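Local coordinates for protein transcriptional regulator, MarR family (Methanosarcina mazei, PDB 3S2W) that probably binds DNA as a dimeric winged helix-turn-helix regulator of transcription, at residues S126-G129 with E130-S134; F136-R139 with Q140-E143; D63-N66 with Q67-S71; P54-M57 with R58-E62. All coordinates share one frame; numbering follows the deposited sequence.

Interaction 1: residues S126-G129 with E130-S134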
loop_
_atom_site.group_PDB
_atom_site.type_symbol
_atom_site.label_atom_id
_atom_site.label_comp_id
_atom_site.label_asym_id
_atom_site.label_seq_id
_atom_site.Cartn_x
_atom_site.Cartn_y
_atom_site.Cartn_z
ATOM N N SER A 126 -15.952 -0.059 -5.354
ATOM C CA SER A 126 -16.865 0.927 -4.809
ATOM C C SER A 126 -17.226 0.575 -3.394
ATOM O O SER A 126 -17.290 1.442 -2.536
ATOM C CB SER A 126 -18.143 1.031 -5.657
ATOM O OG SER A 126 -17.855 1.600 -6.920
ATOM N N GLU A 127 -17.473 -0.703 -3.147
ATOM C CA GLU A 127 -17.949 -1.126 -1.837
ATOM C C GLU A 127 -16.857 -0.867 -0.839
ATOM O O GLU A 127 -17.111 -0.585 0.327
ATOM C CB GLU A 127 -18.326 -2.610 -1.847
ATOM C CG GLU A 127 -19.516 -2.925 -2.744
ATOM C CD GLU A 127 -19.653 -4.400 -3.036
ATOM O OE1 GLU A 127 -20.748 -4.823 -3.463
ATOM O OE2 GLU A 127 -18.665 -5.134 -2.850
ATOM N N TRP A 128 -15.624 -0.968 -1.315
ATOM C CA TRP A 128 -14.495 -0.681 -0.469
ATOM C C TRP A 128 -14.415 0.819 -0.138
ATOM O O TRP A 128 -14.262 1.190 1.029
ATOM C CB TRP A 128 -13.226 -1.183 -1.126
ATOM C CG TRP A 128 -12.022 -0.831 -0.353
ATOM C CD1 TRP A 128 -10.966 -0.104 -0.785
ATOM C CD2 TRP A 128 -11.771 -1.137 1.018
ATOM N NE1 TRP A 128 -10.048 0.040 0.222
ATOM C CE2 TRP A 128 -10.524 -0.577 1.347
ATOM C CE3 TRP A 128 -12.474 -1.847 2.002
ATOM C CZ2 TRP A 128 -9.945 -0.716 2.612
ATOM C CZ3 TRP A 128 -11.908 -1.967 3.263
ATOM C CH2 TRP A 128 -10.646 -1.418 3.546
ATOM N N GLY A 129 -14.538 1.677 -1.150
ATOM C CA GLY A 129 -14.528 3.116 -0.931
ATOM C C GLY A 129 -15.650 3.521 -0.001
ATOM O O GLY A 129 -15.522 4.432 0.821
ATOM N N GLU A 130 -16.757 2.804 -0.130
ATOM C CA GLU A 130 -17.976 3.073 0.615
ATOM C C GLU A 130 -17.769 2.793 2.087
ATOM O O GLU A 130 -18.238 3.525 2.962
ATOM C CB GLU A 130 -19.087 2.161 0.104
ATOM C CG GLU A 130 -20.352 2.208 0.933
ATOM C CD GLU A 130 -21.040 3.569 0.896
ATOM O OE1 GLU A 130 -21.948 3.791 1.731
ATOM O OE2 GLU A 130 -20.678 4.412 0.039
ATOM N N ILE A 131 -17.097 1.686 2.349
ATOM C CA ILE A 131 -16.667 1.382 3.675
ATOM C C ILE A 131 -15.730 2.490 4.164
ATOM O O ILE A 131 -15.811 2.906 5.304
ATOM C CB ILE A 131 -15.990 -0.010 3.718
ATOM C CG1 ILE A 131 -17.062 -1.102 3.664
ATOM C CG2 ILE A 131 -15.129 -0.167 4.983
ATOM C CD1 ILE A 131 -16.511 -2.493 3.635
ATOM N N LEU A 132 -14.839 2.986 3.317
ATOM C CA LEU A 132 -13.889 3.961 3.835
ATOM C C LEU A 132 -14.541 5.311 4.152
ATOM O O LEU A 132 -14.117 6.012 5.075
ATOM C CB LEU A 132 -12.702 4.142 2.892
ATOM C CG LEU A 132 -11.770 2.943 2.701
ATOM C CD1 LEU A 132 -10.562 3.287 1.794
ATOM C CD2 LEU A 132 -11.298 2.437 4.053
ATOM N N PHE A 133 -15.570 5.667 3.388
ATOM C CA PHE A 133 -16.188 6.992 3.487
ATOM C C PHE A 133 -17.316 7.084 4.504
ATOM O O PHE A 133 -17.874 8.159 4.717
ATOM C CB PHE A 133 -16.737 7.409 2.129
ATOM C CG PHE A 133 -15.706 7.972 1.192
ATOM C CD1 PHE A 133 -14.683 8.770 1.656
ATOM C CD2 PHE A 133 -15.783 7.721 -0.166
ATOM C CE1 PHE A 133 -13.742 9.304 0.772
ATOM C CE2 PHE A 133 -14.850 8.247 -1.039
ATOM C CZ PHE A 133 -13.827 9.038 -0.564
ATOM N N SER A 134 -17.677 5.962 5.112
ATOM C CA SER A 134 -18.720 5.964 6.125
ATOM C C SER A 134 -18.555 7.148 7.090
ATOM O O SER A 134 -17.504 7.321 7.726
ATOM C CB SER A 134 -18.732 4.637 6.892
ATOM O OG SER A 134 -19.778 4.602 7.856
#
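Leu132 lies over one face of the Trp128 indole, one helical turn further on, and the two side chains cross obliquely. Its CD2 methyl sits 4.1 Å from the centroid of the Trp128 six-membered ring, 26° off the ring normal, a CH-pi contact, while Leu132 CD1 reaches the pyrrole side, 3.6 Å from Trp128 NE1. Both branches of the leucine thus spread across the same face. Trp128 can offer that face because its CG stands anti to the backbone N (chi1 176°), which lifts the ring clear of the helix on the flank where Leu132 follows. Ile131 meets the indole differently, crossing it at about a right angle, with CG2 4.1 Å from Trp128 CZ3. Beneath the side chains, backbone bonds join Glu130 N to Ser126 O, Ile131 N to Glu127 O, Leu132 N to Trp128 O and Phe133 N to Gly129 O. The Phe133 ring meets Gly129 O obliquely, with CD2 3.4 Å from that oxygen.

The helix 112-133 presents Trp128 to Tyr34 and Tyr38 of helix 23-43, and Leu132 to Ile28 of the second subunit. At the polar ends of the side chains, Glu127 forms a salt bridge with Lys42 and Glu130 with Lys21 of the second subunit. Apolar groups therefore form the packed side of the last turns of helix 112-133, whereas the two carboxylates turn to lysines beyond them, one in the same chain and one across the dimer.

Interaction 2: residues F136-R139 with Q140-E143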
loop_
_atom_site.group_PDB
_atom_site.type_symbol
_atom_site.label_atom_id
_atom_site.label_comp_id
_atom_site.label_asym_id
_atom_site.label_seq_id
_atom_site.Cartn_x
_atom_site.Cartn_y
_atom_site.Cartn_z
ATOM N N PHE A 136 -18.763 10.312 6.104
ATOM C CA PHE A 136 -18.490 11.494 5.279
ATOM C C PHE A 136 -19.644 11.858 4.344
ATOM O O PHE A 136 -20.219 10.983 3.694
ATOM C CB PHE A 136 -17.223 11.297 4.447
ATOM C CG PHE A 136 -15.995 11.092 5.274
ATOM C CD1 PHE A 136 -15.508 12.118 6.077
ATOM C CD2 PHE A 136 -15.337 9.875 5.273
ATOM C CE1 PHE A 136 -14.380 11.938 6.848
ATOM C CE2 PHE A 136 -14.207 9.689 6.042
ATOM C CZ PHE A 136 -13.724 10.722 6.825
ATOM N N ASP A 137 -19.981 13.146 4.268
ATOM C CA ASP A 137 -20.963 13.591 3.283
ATOM C C ASP A 137 -20.268 13.931 1.966
ATOM O O ASP A 137 -19.058 13.818 1.847
ATOM C CB ASP A 137 -21.799 14.773 3.800
ATOM C CG ASP A 137 -20.984 16.047 3.955
ATOM O OD1 ASP A 137 -21.245 16.806 4.909
ATOM O OD2 ASP A 137 -20.090 16.302 3.119
ATOM N N ASP A 138 -21.033 14.369 0.987
ATOM C CA ASP A 138 -20.500 14.597 -0.344
ATOM C C ASP A 138 -19.370 15.620 -0.394
ATOM O O ASP A 138 -18.332 15.347 -0.990
ATOM C CB ASP A 138 -21.624 14.969 -1.315
ATOM C CG ASP A 138 -22.540 13.799 -1.609
ATOM O OD1 ASP A 138 -22.100 12.648 -1.384
ATOM O OD2 ASP A 138 -23.689 14.025 -2.070
ATOM N N ARG A 139 -19.562 16.787 0.213
ATOM C CA ARG A 139 -18.483 17.763 0.228
ATOM C C ARG A 139 -17.224 17.127 0.793
ATOM O O ARG A 139 -16.123 17.353 0.287
ATOM C CB ARG A 139 -18.828 18.999 1.057
ATOM C CG ARG A 139 -17.582 19.625 1.712
ATOM C CD ARG A 139 -17.867 20.918 2.463
ATOM N NE ARG A 139 -18.333 21.993 1.585
ATOM C CZ ARG A 139 -18.531 23.249 1.983
ATOM N NH1 ARG A 139 -18.298 23.592 3.245
ATOM N NH2 ARG A 139 -18.959 24.166 1.123
ATOM N N GLN A 140 -17.384 16.330 1.844
ATOM C CA GLN A 140 -16.226 15.793 2.559
ATOM C C GLN A 140 -15.529 14.698 1.759
ATOM O O GLN A 140 -14.309 14.672 1.690
ATOM C CB GLN A 140 -16.611 15.313 3.962
ATOM C CG GLN A 140 -17.706 16.149 4.614
ATOM C CD GLN A 140 -18.020 15.718 6.036
ATOM O OE1 GLN A 140 -19.013 15.029 6.301
ATOM N NE2 GLN A 140 -17.179 16.139 6.962
ATOM N N ARG A 141 -16.302 13.803 1.153
ATOM C CA ARG A 141 -15.740 12.813 0.255
ATOM C C ARG A 141 -14.973 13.522 -0.850
ATOM O O ARG A 141 -13.938 13.046 -1.327
ATOM C CB ARG A 141 -16.848 11.968 -0.368
ATOM C CG ARG A 141 -17.467 10.993 0.583
ATOM C CD ARG A 141 -18.797 10.433 0.076
ATOM N NE ARG A 141 -19.477 9.771 1.186
ATOM C CZ ARG A 141 -19.883 8.506 1.191
ATOM N NH1 ARG A 141 -20.469 8.017 2.272
ATOM N NH2 ARG A 141 -19.721 7.732 0.122
ATOM N N ARG A 142 -15.487 14.671 -1.262
ATOM C CA ARG A 142 -14.933 15.325 -2.430
ATOM C C ARG A 142 -13.567 15.911 -2.136
ATOM O O ARG A 142 -12.650 15.751 -2.927
ATOM C CB ARG A 142 -15.872 16.406 -2.970
ATOM C CG ARG A 142 -15.382 17.058 -4.253
ATOM C CD ARG A 142 -15.621 16.169 -5.469
ATOM N NE ARG A 142 -14.678 15.065 -5.574
ATOM C CZ ARG A 142 -13.511 15.145 -6.201
ATOM N NH1 ARG A 142 -12.704 14.087 -6.249
ATOM N NH2 ARG A 142 -13.147 16.287 -6.769
ATOM N N GLU A 143 -13.409 16.566 -0.995
ATOM C CA GLU A 143 -12.152 17.252 -0.747
ATOM C C GLU A 143 -11.039 16.340 -0.223
ATOM O O GLU A 143 -9.853 16.677 -0.309
ATOM C CB GLU A 143 -12.351 18.479 0.152
ATOM C CG GLU A 143 -12.715 18.180 1.574
ATOM C CD GLU A 143 -12.602 19.414 2.450
ATOM O OE1 GLU A 143 -11.657 19.465 3.269
ATOM O OE2 GLU A 143 -13.446 20.333 2.310
#
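The guanidinium of Arg141 takes Phe136 O at its edge, in its own plane, and grips that one oxygen side-on with two nitrogens. Arg141 NE is the closer donor, 2.9 Å from Phe136 O with an N-H...O angle of 166°, but it comes from above the carbonyl plane; Arg141 NH1, 3.3 Å from Phe136 O, lies in that plane. An extended chain from CG to NE carries the group back past the start of the helix. The Phe136 ring is met obliquely by Gln140 CB, 4.0 Å from Phe136 CD1, and the ring and amide planes stand roughly at right angles.

Asp137 is the N-cap of helix 138-157 and forms a capping box with Gln140. In one direction Asp137 N gives a nearly straight bond to Gln140 OE1 (2.9 Å, 170°); in the other, Gln140 N donates to Asp137 OD2, although the position of that oxygen is less certain. Asp137 CG sits between its backbone N and carbonyl carbon (chi1 68°), which brings the acid back over the first turn. Arg141 N closes that turn on Asp137 O at 2.8 Å.

Arg142 forms a salt bridge with Asp20 of the second subunit, and Phe136 packs on Ile150 of that subunit. The Phe136 carbonyl and the Asp137 amide are thus met by side chains of the first turn, as is, less surely, the Gln140 amide, and the Asp137 carboxylate would probably interact favourably with the positive end of the helix dipole.

Interaction 3: residues D63-N66 with Q67-S71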
loop_
_atom_site.group_PDB
_atom_site.type_symbol
_atom_site.label_atom_id
_atom_site.label_comp_id
_atom_site.label_asym_id
_atom_site.label_seq_id
_atom_site.Cartn_x
_atom_site.Cartn_y
_atom_site.Cartn_z
ATOM N N ASP A 63 -6.395 -0.092 -22.399
ATOM C CA ASP A 63 -6.169 -1.452 -22.871
ATOM C C ASP A 63 -5.114 -1.502 -23.965
ATOM O O ASP A 63 -4.852 -0.510 -24.631
ATOM C CB ASP A 63 -7.473 -2.029 -23.399
ATOM C CG ASP A 63 -7.382 -3.500 -23.671
ATOM O OD1 ASP A 63 -6.404 -4.125 -23.219
ATOM O OD2 ASP A 63 -8.293 -4.035 -24.324
ATOM N N GLY A 64 -4.506 -2.664 -24.159
ATOM C CA GLY A 64 -3.483 -2.796 -25.174
ATOM C C GLY A 64 -2.214 -2.054 -24.809
ATOM O O GLY A 64 -1.530 -1.528 -25.665
ATOM N N ILE A 65 -1.887 -2.016 -23.529
ATOM C CA ILE A 65 -0.701 -1.305 -23.086
ATOM C C ILE A 65 0.498 -2.259 -22.994
ATOM O O ILE A 65 0.350 -3.447 -22.715
ATOM C CB ILE A 65 -0.965 -0.624 -21.736
ATOM C CG1 ILE A 65 0.293 0.063 -21.212
ATOM C CG2 ILE A 65 -1.438 -1.626 -20.722
ATOM C CD1 ILE A 65 0.152 0.515 -19.763
ATOM N N ASN A 66 1.687 -1.739 -23.253
ATOM C CA ASN A 66 2.902 -2.538 -23.179
ATOM C C ASN A 66 3.195 -2.975 -21.747
ATOM O O ASN A 66 3.096 -2.186 -20.818
ATOM C CB ASN A 66 4.076 -1.729 -23.725
ATOM C CG ASN A 66 5.263 -2.585 -24.038
ATOM O OD1 ASN A 66 5.934 -3.103 -23.136
ATOM N ND2 ASN A 66 5.534 -2.756 -25.327
ATOM N N GLN A 67 3.569 -4.234 -21.568
ATOM C CA GLN A 67 3.747 -4.795 -20.233
ATOM C C GLN A 67 4.795 -4.044 -19.412
ATOM O O GLN A 67 4.679 -3.929 -18.198
ATOM C CB GLN A 67 4.117 -6.266 -20.321
ATOM C CG GLN A 67 4.124 -6.927 -18.988
ATOM C CD GLN A 67 4.524 -8.370 -19.066
ATOM O OE1 GLN A 67 3.932 -9.155 -19.809
ATOM N NE2 GLN A 67 5.547 -8.734 -18.301
ATOM N N GLU A 68 5.813 -3.517 -20.072
ATOM C CA GLU A 68 6.775 -2.697 -19.358
ATOM C C GLU A 68 6.112 -1.395 -18.877
ATOM O O GLU A 68 6.295 -0.980 -17.732
ATOM C CB GLU A 68 8.025 -2.426 -20.199
ATOM C CG GLU A 68 9.180 -1.896 -19.370
ATOM C CD GLU A 68 10.484 -1.804 -20.147
ATOM O OE1 GLU A 68 10.448 -1.897 -21.398
ATOM O OE2 GLU A 68 11.545 -1.640 -19.498
ATOM N N SER A 69 5.328 -0.761 -19.739
ATOM C CA SER A 69 4.583 0.427 -19.333
ATOM C C SER A 69 3.738 0.120 -18.088
ATOM O O SER A 69 3.741 0.878 -17.129
ATOM C CB SER A 69 3.688 0.961 -20.469
ATOM O OG SER A 69 4.397 1.114 -21.690
ATOM N N LEU A 70 3.017 -0.996 -18.094
ATOM C CA LEU A 70 2.215 -1.366 -16.929
ATOM C C LEU A 70 3.088 -1.373 -15.693
ATOM O O LEU A 70 2.708 -0.864 -14.644
ATOM C CB LEU A 70 1.593 -2.742 -17.113
ATOM C CG LEU A 70 0.262 -2.746 -17.834
ATOM C CD1 LEU A 70 -0.163 -4.171 -18.020
ATOM C CD2 LEU A 70 -0.738 -1.989 -17.011
ATOM N N SER A 71 4.266 -1.955 -15.830
ATOM C CA SER A 71 5.225 -2.020 -14.736
ATOM C C SER A 71 5.625 -0.627 -14.210
ATOM O O SER A 71 5.579 -0.376 -13.003
ATOM C CB SER A 71 6.466 -2.800 -15.176
ATOM O OG SER A 71 7.286 -3.097 -14.067
HETATM O O HOH W 1 2.474 0.923 -24.291
#
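The backbone runs extended through Ile65 and Asn66, then coils into helix 67-74, whose first turn closes with Leu70 N bonded to Asn66 O at 3.0 Å. Asn66 is the N-cap: its side-chain OD1 takes the amide of Glu68 at 3.1 Å, with the donor in the carboxamide plane and on a lone pair. With CG anti to the backbone N (chi1 -164°), the amide oxygen swings round to that N-H. A water accepts from Asn66 N and also bonds Ser69 OG, bridging the strand end to the helix. In the winged helix-turn-helix fold of MarR proteins, this is where the short strand, bonded to strand 106-110 through Ile65 and Val108, passes into the first helix of the helix-turn-helix. An alanine at Asn66 would remove the capping oxygen and is likely to leave the Glu68 amide without its mate at the helix start. Ile65 packs against the first turn of the helix with both branches: CG2 lies 3.5 Å from Leu70 CG, and CD1 is 3.6 Å from Ser69 CB. Leu59 of helix 53-61 touches Ile65, and Phe55 and Arg58 of the same helix meet Leu70.

Interaction 4: residues P54-M57 with R58-E62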
loop_
_atom_site.group_PDB
_atom_site.type_symbol
_atom_site.label_atom_id
_atom_site.label_comp_id
_atom_site.label_asym_id
_atom_site.label_seq_id
_atom_site.Cartn_x
_atom_site.Cartn_y
_atom_site.Cartn_z
ATOM N N PRO A 54 -4.754 -4.592 -9.527
ATOM C CA PRO A 54 -4.278 -3.288 -9.997
ATOM C C PRO A 54 -4.044 -3.296 -11.516
ATOM O O PRO A 54 -4.477 -2.343 -12.163
ATOM C CB PRO A 54 -2.956 -3.099 -9.243
ATOM C CG PRO A 54 -2.963 -4.090 -8.178
ATOM C CD PRO A 54 -3.751 -5.251 -8.682
ATOM N N PHE A 55 -3.409 -4.344 -12.064
ATOM C CA PHE A 55 -3.281 -4.530 -13.533
ATOM C C PHE A 55 -4.630 -4.591 -14.243
ATOM O O PHE A 55 -4.893 -3.837 -15.171
ATOM C CB PHE A 55 -2.443 -5.785 -13.888
ATOM C CG PHE A 55 -1.034 -5.730 -13.354
ATOM C CD1 PHE A 55 -0.045 -5.036 -14.043
ATOM C CD2 PHE A 55 -0.711 -6.332 -12.131
ATOM C CE1 PHE A 55 1.232 -4.944 -13.545
ATOM C CE2 PHE A 55 0.580 -6.250 -11.626
ATOM C CZ PHE A 55 1.553 -5.553 -12.332
ATOM N N LEU A 56 -5.495 -5.492 -13.816
ATOM C CA LEU A 56 -6.821 -5.529 -14.406
ATOM C C LEU A 56 -7.445 -4.118 -14.437
ATOM O O LEU A 56 -7.910 -3.679 -15.484
ATOM C CB LEU A 56 -7.696 -6.524 -13.662
ATOM C CG LEU A 56 -8.734 -7.260 -14.497
ATOM C CD1 LEU A 56 -8.099 -7.932 -15.714
ATOM C CD2 LEU A 56 -9.486 -8.277 -13.639
HETATM N N MSE A 57 -7.423 -3.397 -13.313
HETATM C CA MSE A 57 -8.061 -2.081 -13.239
HETATM C C MSE A 57 -7.425 -1.086 -14.212
HETATM O O MSE A 57 -8.103 -0.225 -14.769
HETATM C CB MSE A 57 -8.031 -1.514 -11.803
HETATM C CG MSE A 57 -8.929 -2.264 -10.794
HETATM SE SE MSE A 57 -10.837 -2.351 -11.319
HETATM C CE MSE A 57 -11.396 -0.526 -10.894
ATOM N N ARG A 58 -6.122 -1.209 -14.418
ATOM C CA ARG A 58 -5.420 -0.359 -15.372
ATOM C C ARG A 58 -5.826 -0.647 -16.824
ATOM O O ARG A 58 -6.060 0.278 -17.601
ATOM C CB ARG A 58 -3.909 -0.518 -15.198
ATOM C CG ARG A 58 -3.088 0.498 -15.963
ATOM C CD ARG A 58 -3.468 1.904 -15.583
ATOM N NE ARG A 58 -3.232 2.818 -16.691
ATOM C CZ ARG A 58 -2.342 3.800 -16.675
ATOM N NH1 ARG A 58 -1.602 4.024 -15.597
ATOM N NH2 ARG A 58 -2.207 4.566 -17.747
ATOM N N LEU A 59 -5.919 -1.925 -17.187
ATOM C CA LEU A 59 -6.354 -2.282 -18.528
ATOM C C LEU A 59 -7.746 -1.741 -18.847
ATOM O O LEU A 59 -8.016 -1.403 -19.997
ATOM C CB LEU A 59 -6.303 -3.790 -18.736
ATOM C CG LEU A 59 -4.874 -4.289 -18.786
ATOM C CD1 LEU A 59 -4.851 -5.804 -18.686
ATOM C CD2 LEU A 59 -4.234 -3.798 -20.071
ATOM N N TYR A 60 -8.625 -1.664 -17.842
ATOM C CA TYR A 60 -9.953 -1.053 -18.039
ATOM C C TYR A 60 -9.861 0.438 -18.360
ATOM O O TYR A 60 -10.771 0.991 -18.982
ATOM C CB TYR A 60 -10.869 -1.229 -16.823
ATOM C CG TYR A 60 -11.228 -2.653 -16.532
ATOM C CD1 TYR A 60 -11.567 -3.517 -17.558
ATOM C CD2 TYR A 60 -11.210 -3.145 -15.232
ATOM C CE1 TYR A 60 -11.889 -4.828 -17.306
ATOM C CE2 TYR A 60 -11.524 -4.464 -14.968
ATOM C CZ TYR A 60 -11.867 -5.297 -16.012
ATOM O OH TYR A 60 -12.186 -6.607 -15.782
ATOM N N ARG A 61 -8.792 1.096 -17.913
ATOM C CA ARG A 61 -8.585 2.472 -18.326
ATOM C C ARG A 61 -7.910 2.520 -19.700
ATOM O O ARG A 61 -8.397 3.161 -20.619
ATOM C CB ARG A 61 -7.777 3.241 -17.293
ATOM C CG ARG A 61 -8.625 4.156 -16.429
ATOM C CD ARG A 61 -7.770 4.909 -15.412
ATOM N NE ARG A 61 -7.107 4.001 -14.476
ATOM C CZ ARG A 61 -5.895 4.205 -13.962
ATOM N NH1 ARG A 61 -5.205 5.295 -14.297
ATOM N NH2 ARG A 61 -5.376 3.315 -13.113
ATOM N N GLU A 62 -6.796 1.818 -19.836
ATOM C CA GLU A 62 -5.985 1.871 -21.039
ATOM C C GLU A 62 -5.650 0.443 -21.441
ATOM O O GLU A 62 -4.735 -0.168 -20.885
ATOM C CB GLU A 62 -4.691 2.642 -20.751
ATOM C CG GLU A 62 -4.390 3.801 -21.690
ATOM C CD GLU A 62 -3.683 3.362 -22.962
ATOM O OE1 GLU A 62 -4.336 2.732 -23.825
ATOM O OE2 GLU A 62 -2.472 3.651 -23.097
#
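Backbone bonds one turn apart carry the polar part of this contact: Leu59 N to Phe55 O is the straightest, at 3.0 Å and 168°, beside Arg58 N to Pro54 O and Tyr60 N to Leu56 O. The turn slackens at its end, where Arg61 N reaches Met57 O only weakly, at 3.5 Å. Leu56 O, besides taking the Tyr60 amide, lies under one face of the phenol ring, 3.4 Å from Tyr60 CD2 and offset toward the rim.

Tyr60 folds back along the helix, CG anti to its carbonyl carbon (chi1 -65°), and its far end meets the branch point of Leu56: Leu56 CG is 3.7 Å from Tyr60 OH and 4.0 Å from Tyr60 CE2. At the ring edge stands the selenium of Met57, a selenomethionine, in a Met-aromatic contact: SE is 4.0 Å from Tyr60 CD2 and, seen from the ring centroid, 87° off the normal. The hydroxyl of Tyr60 bonds to Gly114 O, and its ring touches Leu117 of helix 112-133. An alanine in place of Tyr60 would probably leave Gly114 O without this partner and open a gap beside Leu56 and Met57.

Phe55, on another flank, packs on helices 67-74 and 78-90. Apolar side chains thus pack the helix on its neighbours, while Tyr60 adds one hydrogen bond to the start of helix 112-133.

How the interactions relate
The four contacts fall into two pairs. Interactions 3 and 4, with centres 9 Å apart, touch within the winged helix-turn-helix part: Leu70 CD2 is 3.6 Å from Arg58 CG, and Ile65 CG2 is 3.6 Å from Leu59 CD2. Interactions 1 and 2, 12 Å apart between centres, join helices 112-133 and 138-157, where Phe133 CB packs 3.5 Å from Arg141 CZ and a long, weak ion pair links Glu130 with Arg141. Interactions 1, 2 and 4 touch the second subunit; interaction 3 does not. Centres of interactions 2 and 3 lie 33 Å apart, on opposite sides of the chain's centre. A bound sulfate, probably from the crystallisation liquor, lies about 3 Å from the Ile131 side chain.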